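PDB 3GT5: N-acetylglucosamine 2-epimerase from Xylella fastidiosa, which probably catalyses the epimerisation of an N-acylated glucosamine or a related sugar at C2, as an isomerase of the N-acylglucosamine 2-epimerase family. Local coordinates for residues R283-V288 with D336-Y341; V311-L316 with G352-L357; A116-A121 with D138-L143; A181-Y186 with E196-L201. All coordinates share one frame; numbering follows the deposited sequence.

Overall arrangement
The four contacts pack neighbouring helices and connecting loops of a helical barrel of the (alpha/alpha)6 type, and they form two pairs. Contacts 1 and 2 touch, with centres 12 Å apart: helices 309-326 and 329-346 follow each other in the chain, and W339 CZ3 lies 3.9 Å from W354 CZ2. Contacts 3 and 4, also 12 Å apart between centres, meet where W141 CE3 comes within 3.7 Å of M182 CE. Contacts 1 and 3 lie on opposite sides of the chain's centre, their centres 36 Å apart, while contacts 2 and 3 approach to about 8 Å between nearest atoms. In this family the substrate pocket probably opens within the barrel.

Contact 1 of 4, residues R283-V288 with D336-Y341; sequences RSWDAV and DRLWAY
W285 turns its indole to the far side of CA from its own nitrogen (chi1 177°), which carries the ring out to helix 329-346, and R337 answers by setting CG between its nitrogen and carbonyl carbon (chi1 77°), so that its aliphatic chain lies against the indole. The contact belongs to the helical barrel of the (alpha/alpha)6 type: W285 is the first residue beyond the end of helix 269-284, and its ring bridges from that exit to the flank of the next helix in the chain but one. R337 CD makes a CH-pi contact. It stands over one face of the indole, displaced toward the rim, at 4.1 Å from the centroid of the W285 six-membered ring and 3.7 Å from W285 CZ2. The arginine chain bends about its CG-CD bond (chi3), and the guanidinium plane is turned 65° from that of the indole. R337 also makes a cation-pi contact with W334, and W285 itself meets W334 edge-to-face. The outer corner of the indole reaches the helix surface: L338 CD2 touches W285 CZ3 at 3.8 Å, and L338 also packs on Q312, S315 and L316, linking the indole to helix 309-326. Y341 offers its CB, while its hydroxyl bonds to N362. At the tip of the ring, W285 CH2 lies 4.1 Å from Y341 CB and 3.7 Å from R337 O.

Contact 2 of 4, residues V311-L316 with G352-L357; sequences VQAESL and GAWYRL
W354, in an irregular loop of the helical barrel, sets the benzene rim of its indole against helix 309-326, one of the helices of the (alpha/alpha)6-type fold. Q312 CB lies near the ring plane, at an edge, 4.0 Å from W354 CZ3, and L316 CD2 meets the same rim at 4.4 Å from W354 CH2. A313 CB, one residue on from Q312, comes obliquely to W354 CH2 at 4.3 Å. Around this buried end A342 and T379 add further packing. The polar ends turn to other partners. Q312 bends at CG (chi2 -50°), leading its amide away from the indole: OE1 accepts from L292 N and NE2 donates to Y308 O. On the pyrrole side W354 NE1 hydrogen-bonds H14 NE2. The later part of the loop, Y355 to L357, is looser. These three residues are partly exposed and stay clear of helix segment 311-316; Y355 makes a cation-pi contact with K364, whereas R356 and L357 lie against strand 302-308. Inside the helix, V311 O takes two bonds from one residue, S315 N at 3.3 Å and S315 OG at 2.8 Å.

Contact 3 of 4, residues A116-A121 with D138-L143; sequences AFVMLA and DETWCL
Helices 112-127 and 133-147, consecutive in the chain, form an antiparallel alpha-hairpin, with local axes 160° apart in direction and 10.1 Å apart at closest approach. M119 and T140 lie directly across from one another, their CA atoms 6.6 Å apart. The M119 chain folds back at chi2 (66°) and again at chi3 (95°), and this double bend points the methyl at the opposing backbone: M119 CE is 3.8 Å from W141 N. The same methyl sits 4.2 Å from both T140 CB and W141 CB, so that one group serves two residues. V118 crosses T140 at a slant, with V118 CG1 4.2 Å from T140 OG1 in van der Waals contact. The T140 hydroxyl is hydrogen-bonded within its own helix, to W136 O one turn earlier; thus T140 meets V118 through this bonded oxygen and the M119 methyl through CB. The W141 indole makes a cation-pi contact with R193, while M119 also packs on A181 of helix 172-189. Such antiparallel pairing of successive helices is typical of the (alpha/alpha)6 barrel.

Contact 4 of 4, residues A181-Y186 with E196-L201; sequences AMLAAY and ERALVL
M182 and A198 draw helices 172-189 and 192-211 together as an antiparallel pair of the (alpha/alpha)6-type barrel, the chain turning back between them over a few residues. The local axes run 159° apart in direction and come within 8.5 Å, and the CA atoms of M182 and A198 are 5.4 Å apart. Such closeness is consistent with the small methyl of A198, which points at the partner helix and is straddled by two larger side chains. From M182 comes the beta carbon: M182 CB is 3.8 Å from A198 CB. From L183 comes the branch point, with L183 CG at 3.9 Å and L183 CD2 at 4.0 Å from A198 CB. Both M182 and L183 place CG opposite the carbonyl carbon, but they then part. M182 bends at chi2 (-63°), and its straight SD-CE end reaches across toward the W141 ring of contact 3. L183 also packs on L256, I259 and L260 of helix 247-263. R197 takes a different course: after an extended first torsion it kinks at chi2 (58°) and once more at chi3, and thus presents CG to M182 and carries the guanidinium away. That group is held by a salt bridge to E145, a bond to the Y156 hydroxyl and a cation-pi contact with W149. Between the helices, R197 CG lies 4.2 Å from M182 CG.

Contact 1 of 4, residues R283-V288 with D336-Y341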
loop_
_atom_site.group_PDB
_atom_site.type_symbol
_atom_site.label_atom_id
_atom_site.label_comp_id
_atom_site.label_asym_id
_atom_site.label_seq_id
_atom_site.Cartn_x
_atom_site.Cartn_y
_atom_site.Cartn_z
ATOM N N ARG A 283 -6.117 4.694 -20.063
ATOM C CA ARG A 283 -7.149 5.604 -19.610
ATOM C C ARG A 283 -6.648 6.766 -18.797
ATOM O O ARG A 283 -7.315 7.810 -18.788
ATOM C CB ARG A 283 -8.178 4.880 -18.764
ATOM C CG ARG A 283 -8.895 3.779 -19.477
ATOM C CD ARG A 283 -10.350 4.114 -19.913
ATOM N NE ARG A 283 -10.896 2.864 -20.447
ATOM C CZ ARG A 283 -11.723 1.993 -19.835
ATOM N NH1 ARG A 283 -12.297 2.214 -18.649
ATOM N NH2 ARG A 283 -12.033 0.875 -20.476
ATOM N N SER A 284 -5.520 6.617 -18.085
ATOM C CA SER A 284 -5.157 7.642 -17.065
ATOM C C SER A 284 -3.864 8.426 -17.304
ATOM O O SER A 284 -3.660 9.392 -16.617
ATOM C CB SER A 284 -5.092 7.016 -15.661
ATOM O OG SER A 284 -4.032 6.072 -15.630
ATOM N N TRP A 285 -3.016 8.038 -18.256
ATOM C CA TRP A 285 -1.755 8.746 -18.483
ATOM C C TRP A 285 -2.043 10.085 -19.170
ATOM O O TRP A 285 -2.751 10.118 -20.178
ATOM C CB TRP A 285 -0.798 7.913 -19.332
ATOM C CG TRP A 285 0.485 8.621 -19.664
ATOM C CD1 TRP A 285 0.818 9.214 -20.868
ATOM C CD2 TRP A 285 1.610 8.836 -18.796
ATOM N NE1 TRP A 285 2.075 9.768 -20.789
ATOM C CE2 TRP A 285 2.585 9.548 -19.539
ATOM C CE3 TRP A 285 1.897 8.488 -17.461
ATOM C CZ2 TRP A 285 3.825 9.920 -18.993
ATOM C CZ3 TRP A 285 3.144 8.853 -16.921
ATOM C CH2 TRP A 285 4.082 9.564 -17.682
ATOM N N ASP A 286 -1.558 11.170 -18.573
ATOM C CA ASP A 286 -1.665 12.528 -19.111
ATOM C C ASP A 286 -0.561 12.700 -20.189
ATOM O O ASP A 286 0.584 12.934 -19.866
ATOM C CB ASP A 286 -1.548 13.519 -17.958
ATOM C CG ASP A 286 -1.866 14.965 -18.350
ATOM O OD1 ASP A 286 -2.234 15.750 -17.411
ATOM O OD2 ASP A 286 -1.691 15.287 -19.538
ATOM N N ALA A 287 -0.908 12.547 -21.474
ATOM C CA ALA A 287 0.098 12.599 -22.539
ATOM C C ALA A 287 0.618 14.027 -22.708
ATOM O O ALA A 287 1.710 14.208 -23.219
ATOM C CB ALA A 287 -0.442 12.039 -23.870
ATOM N N VAL A 288 -0.131 15.018 -22.230
ATOM C CA VAL A 288 0.264 16.423 -22.352
ATOM C C VAL A 288 1.219 16.871 -21.225
ATOM O O VAL A 288 2.327 17.323 -21.503
ATOM C CB VAL A 288 -0.974 17.350 -22.414
ATOM C CG1 VAL A 288 -0.555 18.845 -22.506
ATOM C CG2 VAL A 288 -1.863 16.966 -23.583
ATOM N N ASP A 336 10.232 3.692 -17.590
ATOM C CA ASP A 336 11.098 4.849 -17.801
ATOM C C ASP A 336 10.310 6.144 -17.809
ATOM O O ASP A 336 10.736 7.118 -17.233
ATOM C CB ASP A 336 11.868 4.744 -19.134
ATOM C CG ASP A 336 12.963 3.668 -19.141
ATOM O OD1 ASP A 336 13.373 3.085 -18.105
ATOM O OD2 ASP A 336 13.457 3.411 -20.261
ATOM N N ARG A 337 9.151 6.170 -18.443
ATOM C CA ARG A 337 8.382 7.423 -18.475
ATOM C C ARG A 337 7.744 7.775 -17.134
ATOM O O ARG A 337 7.617 8.966 -16.774
ATOM C CB ARG A 337 7.389 7.474 -19.667
ATOM C CG ARG A 337 6.110 6.696 -19.583
ATOM C CD ARG A 337 5.197 7.011 -20.843
ATOM N NE ARG A 337 5.818 6.643 -22.131
ATOM C CZ ARG A 337 5.778 5.443 -22.748
ATOM N NH1 ARG A 337 5.126 4.398 -22.256
ATOM N NH2 ARG A 337 6.402 5.283 -23.910
ATOM N N LEU A 338 7.349 6.745 -16.381
ATOM C CA LEU A 338 6.810 6.955 -15.043
ATOM C C LEU A 338 7.897 7.544 -14.156
ATOM O O LEU A 338 7.658 8.499 -13.426
ATOM C CB LEU A 338 6.252 5.633 -14.456
ATOM C CG LEU A 338 4.873 5.277 -15.043
ATOM C CD1 LEU A 338 4.572 3.793 -14.826
ATOM C CD2 LEU A 338 3.760 6.100 -14.450
ATOM N N TRP A 339 9.094 6.957 -14.204
ATOM C CA TRP A 339 10.189 7.530 -13.408
ATOM C C TRP A 339 10.567 8.949 -13.881
ATOM O O TRP A 339 10.861 9.786 -13.049
ATOM C CB TRP A 339 11.427 6.629 -13.421
ATOM C CG TRP A 339 11.535 5.711 -12.284
ATOM C CD1 TRP A 339 11.620 4.350 -12.324
ATOM C CD2 TRP A 339 11.633 6.077 -10.912
ATOM N NE1 TRP A 339 11.740 3.850 -11.050
ATOM C CE2 TRP A 339 11.756 4.888 -10.166
ATOM C CE3 TRP A 339 11.654 7.301 -10.234
ATOM C CZ2 TRP A 339 11.878 4.898 -8.780
ATOM C CZ3 TRP A 339 11.747 7.309 -8.870
ATOM C CH2 TRP A 339 11.863 6.116 -8.151
ATOM N N ALA A 340 10.589 9.188 -15.193
ATOM C CA ALA A 340 10.940 10.516 -15.702
ATOM C C ALA A 340 9.977 11.552 -15.165
ATOM O O ALA A 340 10.384 12.622 -14.726
ATOM C CB ALA A 340 10.970 10.538 -17.203
ATOM N N TYR A 341 8.670 11.239 -15.201
ATOM C CA TYR A 341 7.683 12.119 -14.565
ATOM C C TYR A 341 7.913 12.335 -13.052
ATOM O O TYR A 341 7.929 13.453 -12.517
ATOM C CB TYR A 341 6.277 11.568 -14.789
ATOM C CG TYR A 341 5.280 12.388 -14.056
ATOM C CD1 TYR A 341 4.918 13.648 -14.523
ATOM C CD2 TYR A 341 4.738 11.964 -12.860
ATOM C CE1 TYR A 341 4.052 14.426 -13.820
ATOM C CE2 TYR A 341 3.874 12.752 -12.135
ATOM C CZ TYR A 341 3.527 13.993 -12.620
ATOM O OH TYR A 341 2.665 14.833 -11.913
#

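Contact 2 of 4, residues V311-L316 with G352-L357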
loop_
_atom_site.group_PDB
_atom_site.type_symbol
_atom_site.label_atom_id
_atom_site.label_comp_id
_atom_site.label_asym_id
_atom_site.label_seq_id
_atom_site.Cartn_x
_atom_site.Cartn_y
_atom_site.Cartn_z
ATOM N N VAL A 311 0.224 6.378 -6.847
ATOM C CA VAL A 311 -0.206 5.946 -8.197
ATOM C C VAL A 311 0.955 5.756 -9.186
ATOM O O VAL A 311 1.039 4.764 -9.896
ATOM C CB VAL A 311 -1.284 6.937 -8.749
ATOM C CG1 VAL A 311 -1.765 6.519 -10.117
ATOM C CG2 VAL A 311 -2.470 6.974 -7.717
ATOM N N GLN A 312 1.882 6.703 -9.176
ATOM C CA GLN A 312 3.028 6.593 -10.026
ATOM C C GLN A 312 3.928 5.431 -9.569
ATOM O O GLN A 312 4.422 4.686 -10.393
ATOM C CB GLN A 312 3.813 7.905 -10.038
ATOM C CG GLN A 312 3.007 9.195 -10.000
ATOM C CD GLN A 312 1.875 9.305 -11.010
ATOM O OE1 GLN A 312 2.029 8.983 -12.181
ATOM N NE2 GLN A 312 0.735 9.818 -10.555
ATOM N N ALA A 313 4.114 5.317 -8.262
ATOM C CA ALA A 313 5.040 4.321 -7.658
ATOM C C ALA A 313 4.545 2.869 -7.932
ATOM O O ALA A 313 5.294 1.999 -8.319
ATOM C CB ALA A 313 5.175 4.614 -6.144
ATOM N N GLU A 314 3.275 2.616 -7.675
ATOM C CA GLU A 314 2.727 1.265 -7.821
ATOM C C GLU A 314 2.792 0.862 -9.299
ATOM O O GLU A 314 3.035 -0.307 -9.647
ATOM C CB GLU A 314 1.278 1.178 -7.318
ATOM C CG GLU A 314 1.137 1.295 -5.804
ATOM C CD GLU A 314 1.817 0.157 -5.017
ATOM O OE1 GLU A 314 1.930 -0.994 -5.539
ATOM O OE2 GLU A 314 2.242 0.392 -3.868
ATOM N N SER A 315 2.583 1.864 -10.176
ATOM C CA SER A 315 2.575 1.621 -11.571
ATOM C C SER A 315 3.963 1.291 -12.114
ATOM O O SER A 315 4.107 0.425 -12.978
ATOM C CB SER A 315 1.910 2.764 -12.342
ATOM O OG SER A 315 0.569 2.908 -11.908
ATOM N N LEU A 316 4.990 1.988 -11.653
ATOM C CA LEU A 316 6.347 1.646 -12.118
ATOM C C LEU A 316 6.808 0.309 -11.567
ATOM O O LEU A 316 7.529 -0.405 -12.236
ATOM C CB LEU A 316 7.357 2.803 -11.868
ATOM C CG LEU A 316 7.671 3.229 -10.470
ATOM C CD1 LEU A 316 8.740 2.358 -9.861
ATOM C CD2 LEU A 316 8.075 4.761 -10.349
ATOM N N GLY A 352 14.246 15.335 0.104
ATOM C CA GLY A 352 14.038 13.893 -0.055
ATOM C C GLY A 352 12.587 13.511 0.220
ATOM O O GLY A 352 11.804 14.303 0.796
ATOM N N ALA A 353 12.249 12.284 -0.222
ATOM C CA ALA A 353 10.916 11.696 -0.117
ATOM C C ALA A 353 10.084 12.363 -1.210
ATOM O O ALA A 353 10.571 13.255 -1.899
ATOM C CB ALA A 353 10.332 11.867 1.278
ATOM N N TRP A 354 8.863 11.886 -1.432
ATOM C CA TRP A 354 8.020 12.400 -2.496
ATOM C C TRP A 354 6.957 13.336 -1.942
ATOM O O TRP A 354 6.522 13.213 -0.782
ATOM C CB TRP A 354 7.274 11.239 -3.197
ATOM C CG TRP A 354 8.085 10.249 -4.023
ATOM C CD1 TRP A 354 9.314 9.694 -3.723
ATOM C CD2 TRP A 354 7.656 9.601 -5.230
ATOM N NE1 TRP A 354 9.668 8.794 -4.675
ATOM C CE2 TRP A 354 8.671 8.700 -5.609
ATOM C CE3 TRP A 354 6.508 9.678 -6.009
ATOM C CZ2 TRP A 354 8.581 7.930 -6.751
ATOM C CZ3 TRP A 354 6.419 8.907 -7.132
ATOM C CH2 TRP A 354 7.438 8.048 -7.506
ATOM N N TYR A 355 6.532 14.299 -2.764
ATOM C CA TYR A 355 5.333 15.068 -2.438
ATOM C C TYR A 355 4.152 14.129 -2.478
ATOM O O TYR A 355 4.197 13.162 -3.221
ATOM C CB TYR A 355 5.112 16.213 -3.398
ATOM C CG TYR A 355 6.310 17.137 -3.493
ATOM C CD1 TYR A 355 6.819 17.745 -2.369
ATOM C CD2 TYR A 355 6.921 17.379 -4.721
ATOM C CE1 TYR A 355 7.942 18.609 -2.459
ATOM C CE2 TYR A 355 8.030 18.220 -4.836
ATOM C CZ TYR A 355 8.528 18.834 -3.673
ATOM O OH TYR A 355 9.619 19.664 -3.764
ATOM N N ARG A 356 3.116 14.388 -1.673
ATOM C CA ARG A 356 1.932 13.519 -1.704
ATOM C C ARG A 356 1.131 13.645 -3.023
ATOM O O ARG A 356 0.761 12.649 -3.634
ATOM C CB ARG A 356 1.044 13.714 -0.488
ATOM C CG ARG A 356 -0.150 12.754 -0.402
ATOM C CD ARG A 356 -0.954 12.914 0.876
ATOM N NE ARG A 356 -1.852 14.077 0.791
ATOM C CZ ARG A 356 -3.104 14.057 0.341
ATOM N NH1 ARG A 356 -3.801 15.191 0.315
ATOM N NH2 ARG A 356 -3.684 12.928 -0.065
ATOM N N LEU A 357 0.869 14.868 -3.474
ATOM C CA LEU A 357 0.124 15.056 -4.683
ATOM C C LEU A 357 0.394 16.412 -5.312
ATOM O O LEU A 357 0.916 17.312 -4.662
ATOM C CB LEU A 357 -1.375 14.884 -4.405
ATOM C CG LEU A 357 -2.105 16.058 -3.756
ATOM C CD1 LEU A 357 -3.642 15.800 -3.797
ATOM C CD2 LEU A 357 -1.616 16.251 -2.350
#

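Contact 3 of 4, residues A116-A121 with D138-L143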
loop_
_atom_site.group_PDB
_atom_site.type_symbol
_atom_site.label_atom_id
_atom_site.label_comp_id
_atom_site.label_asym_id
_atom_site.label_seq_id
_atom_site.Cartn_x
_atom_site.Cartn_y
_atom_site.Cartn_z
ATOM N N ALA A 116 -4.797 -5.460 7.765
ATOM C CA ALA A 116 -3.882 -5.811 6.671
ATOM C C ALA A 116 -2.499 -5.225 7.008
ATOM O O ALA A 116 -1.472 -5.941 6.955
ATOM C CB ALA A 116 -4.379 -5.267 5.368
ATOM N N PHE A 117 -2.499 -3.955 7.389
ATOM C CA PHE A 117 -1.259 -3.265 7.770
ATOM C C PHE A 117 -0.596 -3.801 9.024
ATOM O O PHE A 117 0.608 -3.956 9.068
ATOM C CB PHE A 117 -1.364 -1.752 7.648
ATOM C CG PHE A 117 -1.249 -1.311 6.235
ATOM C CD1 PHE A 117 0.013 -1.219 5.614
ATOM C CD2 PHE A 117 -2.380 -1.154 5.408
ATOM C CE1 PHE A 117 0.132 -0.929 4.284
ATOM C CE2 PHE A 117 -2.231 -0.847 4.043
ATOM C CZ PHE A 117 -0.984 -0.746 3.480
ATOM N N VAL A 118 -1.384 -4.196 9.997
ATOM C CA VAL A 118 -0.850 -4.900 11.160
ATOM C C VAL A 118 -0.196 -6.225 10.766
ATOM O O VAL A 118 0.945 -6.507 11.205
ATOM C CB VAL A 118 -1.972 -5.092 12.194
ATOM C CG1 VAL A 118 -1.539 -6.122 13.299
ATOM C CG2 VAL A 118 -2.400 -3.706 12.859
ATOM N N MET A 119 -0.871 -7.033 9.916
ATOM C CA MET A 119 -0.308 -8.316 9.396
ATOM C C MET A 119 1.016 -8.074 8.657
ATOM O O MET A 119 2.014 -8.781 8.862
ATOM C CB MET A 119 -1.301 -9.102 8.541
ATOM C CG MET A 119 -0.756 -10.424 8.053
ATOM S SD MET A 119 -0.417 -11.695 9.415
ATOM C CE MET A 119 -2.002 -12.605 9.320
ATOM N N LEU A 120 1.050 -7.027 7.844
ATOM C CA LEU A 120 2.261 -6.661 7.148
ATOM C C LEU A 120 3.376 -6.271 8.131
ATOM O O LEU A 120 4.531 -6.744 7.958
ATOM C CB LEU A 120 1.983 -5.502 6.181
ATOM C CG LEU A 120 3.195 -5.053 5.358
ATOM C CD1 LEU A 120 3.654 -6.161 4.380
ATOM C CD2 LEU A 120 2.902 -3.748 4.579
ATOM N N ALA A 121 3.060 -5.458 9.147
ATOM C CA ALA A 121 4.079 -5.039 10.128
ATOM C C ALA A 121 4.636 -6.286 10.865
ATOM O O ALA A 121 5.852 -6.422 11.110
ATOM C CB ALA A 121 3.533 -4.016 11.131
ATOM N N ASP A 138 -0.071 -15.398 13.758
ATOM C CA ASP A 138 -1.103 -16.396 13.973
ATOM C C ASP A 138 -2.303 -15.797 14.741
ATOM O O ASP A 138 -3.452 -16.052 14.385
ATOM C CB ASP A 138 -0.540 -17.662 14.645
ATOM C CG ASP A 138 -1.619 -18.696 14.892
ATOM O OD1 ASP A 138 -2.368 -19.085 13.943
ATOM O OD2 ASP A 138 -1.773 -19.049 16.082
ATOM N N GLU A 139 -2.048 -14.945 15.728
ATOM C CA GLU A 139 -3.109 -14.270 16.511
ATOM C C GLU A 139 -3.938 -13.387 15.596
ATOM O O GLU A 139 -5.166 -13.359 15.728
ATOM C CB GLU A 139 -2.446 -13.430 17.605
ATOM C CG GLU A 139 -3.231 -12.374 18.417
ATOM C CD GLU A 139 -2.245 -11.360 18.997
ATOM O OE1 GLU A 139 -1.972 -10.313 18.325
ATOM O OE2 GLU A 139 -1.631 -11.675 20.054
ATOM N N THR A 140 -3.266 -12.700 14.650
ATOM C CA THR A 140 -3.971 -11.798 13.713
ATOM C C THR A 140 -4.796 -12.633 12.718
ATOM O O THR A 140 -5.944 -12.298 12.443
ATOM C CB THR A 140 -2.974 -10.896 12.986
ATOM O OG1 THR A 140 -2.176 -10.209 13.957
ATOM C CG2 THR A 140 -3.703 -9.862 12.071
ATOM N N TRP A 141 -4.232 -13.724 12.219
ATOM C CA TRP A 141 -4.987 -14.658 11.355
ATOM C C TRP A 141 -6.278 -15.125 12.096
ATOM O O TRP A 141 -7.393 -15.127 11.532
ATOM C CB TRP A 141 -4.109 -15.861 10.978
ATOM C CG TRP A 141 -4.844 -16.945 10.239
ATOM C CD1 TRP A 141 -5.546 -17.979 10.810
ATOM C CD2 TRP A 141 -4.998 -17.098 8.831
ATOM N NE1 TRP A 141 -6.097 -18.754 9.847
ATOM C CE2 TRP A 141 -5.770 -18.251 8.623
ATOM C CE3 TRP A 141 -4.507 -16.406 7.704
ATOM C CZ2 TRP A 141 -6.109 -18.708 7.355
ATOM C CZ3 TRP A 141 -4.838 -16.868 6.458
ATOM C CH2 TRP A 141 -5.622 -18.014 6.285
ATOM N N CYS A 142 -6.122 -15.541 13.345
ATOM C CA CYS A 142 -7.269 -16.044 14.109
ATOM C C CYS A 142 -8.348 -14.989 14.286
ATOM O O CYS A 142 -9.527 -15.290 14.102
ATOM C CB CYS A 142 -6.840 -16.606 15.439
ATOM S SG CYS A 142 -5.998 -18.156 15.224
ATOM N N LEU A 143 -7.927 -13.754 14.582
ATOM C CA LEU A 143 -8.840 -12.627 14.737
ATOM C C LEU A 143 -9.609 -12.341 13.435
ATOM O O LEU A 143 -10.850 -12.162 13.472
ATOM C CB LEU A 143 -8.063 -11.375 15.159
ATOM C CG LEU A 143 -8.981 -10.193 15.498
ATOM C CD1 LEU A 143 -9.553 -10.293 16.912
ATOM C CD2 LEU A 143 -8.204 -8.874 15.246
#

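Contact 4 of 4, residues A181-Y186 with E196-L201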
loop_
_atom_site.group_PDB
_atom_site.type_symbol
_atom_site.label_atom_id
_atom_site.label_comp_id
_atom_site.label_asym_id
_atom_site.label_seq_id
_atom_site.Cartn_x
_atom_site.Cartn_y
_atom_site.Cartn_z
ATOM N N ALA A 181 -0.395 -8.342 2.373
ATOM C CA ALA A 181 0.047 -8.772 3.701
ATOM C C ALA A 181 0.198 -10.267 3.768
ATOM O O ALA A 181 1.140 -10.748 4.413
ATOM C CB ALA A 181 -0.922 -8.299 4.830
ATOM N N MET A 182 -0.688 -11.004 3.076
ATOM C CA MET A 182 -0.615 -12.456 3.078
ATOM C C MET A 182 0.602 -12.967 2.317
ATOM O O MET A 182 1.238 -13.938 2.754
ATOM C CB MET A 182 -1.909 -13.104 2.597
ATOM C CG MET A 182 -3.070 -12.956 3.571
ATOM S SD MET A 182 -2.860 -13.748 5.232
ATOM C CE MET A 182 -4.411 -13.125 6.000
ATOM N N LEU A 183 0.965 -12.280 1.220
ATOM C CA LEU A 183 2.194 -12.575 0.518
ATOM C C LEU A 183 3.424 -12.337 1.402
ATOM O O LEU A 183 4.329 -13.184 1.459
ATOM C CB LEU A 183 2.292 -11.782 -0.781
ATOM C CG LEU A 183 1.349 -12.180 -1.909
ATOM C CD1 LEU A 183 1.239 -11.068 -3.002
ATOM C CD2 LEU A 183 1.752 -13.530 -2.504
ATOM N N ALA A 184 3.466 -11.197 2.095
ATOM C CA ALA A 184 4.543 -10.912 3.055
ATOM C C ALA A 184 4.626 -11.972 4.172
ATOM O O ALA A 184 5.729 -12.384 4.564
ATOM C CB ALA A 184 4.359 -9.549 3.654
ATOM N N ALA A 185 3.457 -12.408 4.664
ATOM C CA ALA A 185 3.359 -13.398 5.755
ATOM C C ALA A 185 3.954 -14.728 5.276
ATOM O O ALA A 185 4.670 -15.431 6.045
ATOM C CB ALA A 185 1.894 -13.563 6.195
ATOM N N TYR A 186 3.633 -15.085 4.030
ATOM C CA TYR A 186 4.180 -16.295 3.416
ATOM C C TYR A 186 5.695 -16.206 3.271
ATOM O O TYR A 186 6.420 -17.153 3.588
ATOM C CB TYR A 186 3.580 -16.550 2.049
ATOM C CG TYR A 186 4.274 -17.649 1.273
ATOM C CD1 TYR A 186 4.143 -18.972 1.658
ATOM C CD2 TYR A 186 5.081 -17.362 0.159
ATOM C CE1 TYR A 186 4.795 -19.998 0.947
ATOM C CE2 TYR A 186 5.714 -18.391 -0.556
ATOM C CZ TYR A 186 5.565 -19.693 -0.150
ATOM O OH TYR A 186 6.179 -20.695 -0.883
ATOM N N GLU A 196 -1.962 -19.235 -0.017
ATOM C CA GLU A 196 -3.203 -19.687 -0.607
ATOM C C GLU A 196 -4.345 -18.676 -0.372
ATOM O O GLU A 196 -5.180 -18.453 -1.264
ATOM C CB GLU A 196 -3.568 -21.071 -0.108
ATOM C CG GLU A 196 -2.510 -22.120 -0.572
ATOM C CD GLU A 196 -2.547 -22.589 -2.022
ATOM O OE1 GLU A 196 -3.447 -22.219 -2.820
ATOM O OE2 GLU A 196 -1.617 -23.378 -2.383
ATOM N N ARG A 197 -4.342 -18.045 0.772
ATOM C CA ARG A 197 -5.355 -17.002 1.042
ATOM C C ARG A 197 -5.101 -15.819 0.137
ATOM O O ARG A 197 -6.048 -15.190 -0.375
ATOM C CB ARG A 197 -5.346 -16.625 2.498
ATOM C CG ARG A 197 -6.335 -15.562 2.901
ATOM C CD ARG A 197 -7.763 -15.923 2.585
ATOM N NE ARG A 197 -8.193 -17.194 3.155
ATOM C CZ ARG A 197 -8.714 -17.373 4.364
ATOM N NH1 ARG A 197 -8.847 -16.380 5.242
ATOM N NH2 ARG A 197 -9.100 -18.604 4.712
ATOM N N ALA A 198 -3.833 -15.471 -0.049
ATOM C CA ALA A 198 -3.524 -14.389 -1.023
ATOM C C ALA A 198 -4.055 -14.672 -2.394
ATOM O O ALA A 198 -4.613 -13.791 -3.083
ATOM C CB ALA A 198 -1.985 -14.110 -1.079
ATOM N N LEU A 199 -3.906 -15.919 -2.849
ATOM C CA LEU A 199 -4.374 -16.301 -4.165
ATOM C C LEU A 199 -5.879 -16.241 -4.285
ATOM O O LEU A 199 -6.369 -15.823 -5.350
ATOM C CB LEU A 199 -3.876 -17.712 -4.562
ATOM C CG LEU A 199 -4.261 -18.135 -5.994
ATOM C CD1 LEU A 199 -3.602 -17.265 -7.064
ATOM C CD2 LEU A 199 -3.970 -19.682 -6.208
ATOM N N VAL A 200 -6.590 -16.732 -3.264
ATOM C CA VAL A 200 -8.078 -16.673 -3.226
ATOM C C VAL A 200 -8.553 -15.197 -3.370
ATOM O O VAL A 200 -9.411 -14.894 -4.214
ATOM C CB VAL A 200 -8.688 -17.283 -1.952
ATOM C CG1 VAL A 200 -10.236 -16.999 -1.876
ATOM C CG2 VAL A 200 -8.421 -18.804 -1.857
ATOM N N LEU A 201 -7.956 -14.313 -2.596
ATOM C CA LEU A 201 -8.308 -12.871 -2.626
ATOM C C LEU A 201 -8.062 -12.304 -4.020
ATOM O O LEU A 201 -8.924 -11.594 -4.577
ATOM C CB LEU A 201 -7.497 -12.082 -1.603
ATOM C CG LEU A 201 -7.677 -12.363 -0.116
ATOM C CD1 LEU A 201 -6.659 -11.541 0.742
ATOM C CD2 LEU A 201 -9.133 -12.119 0.363
#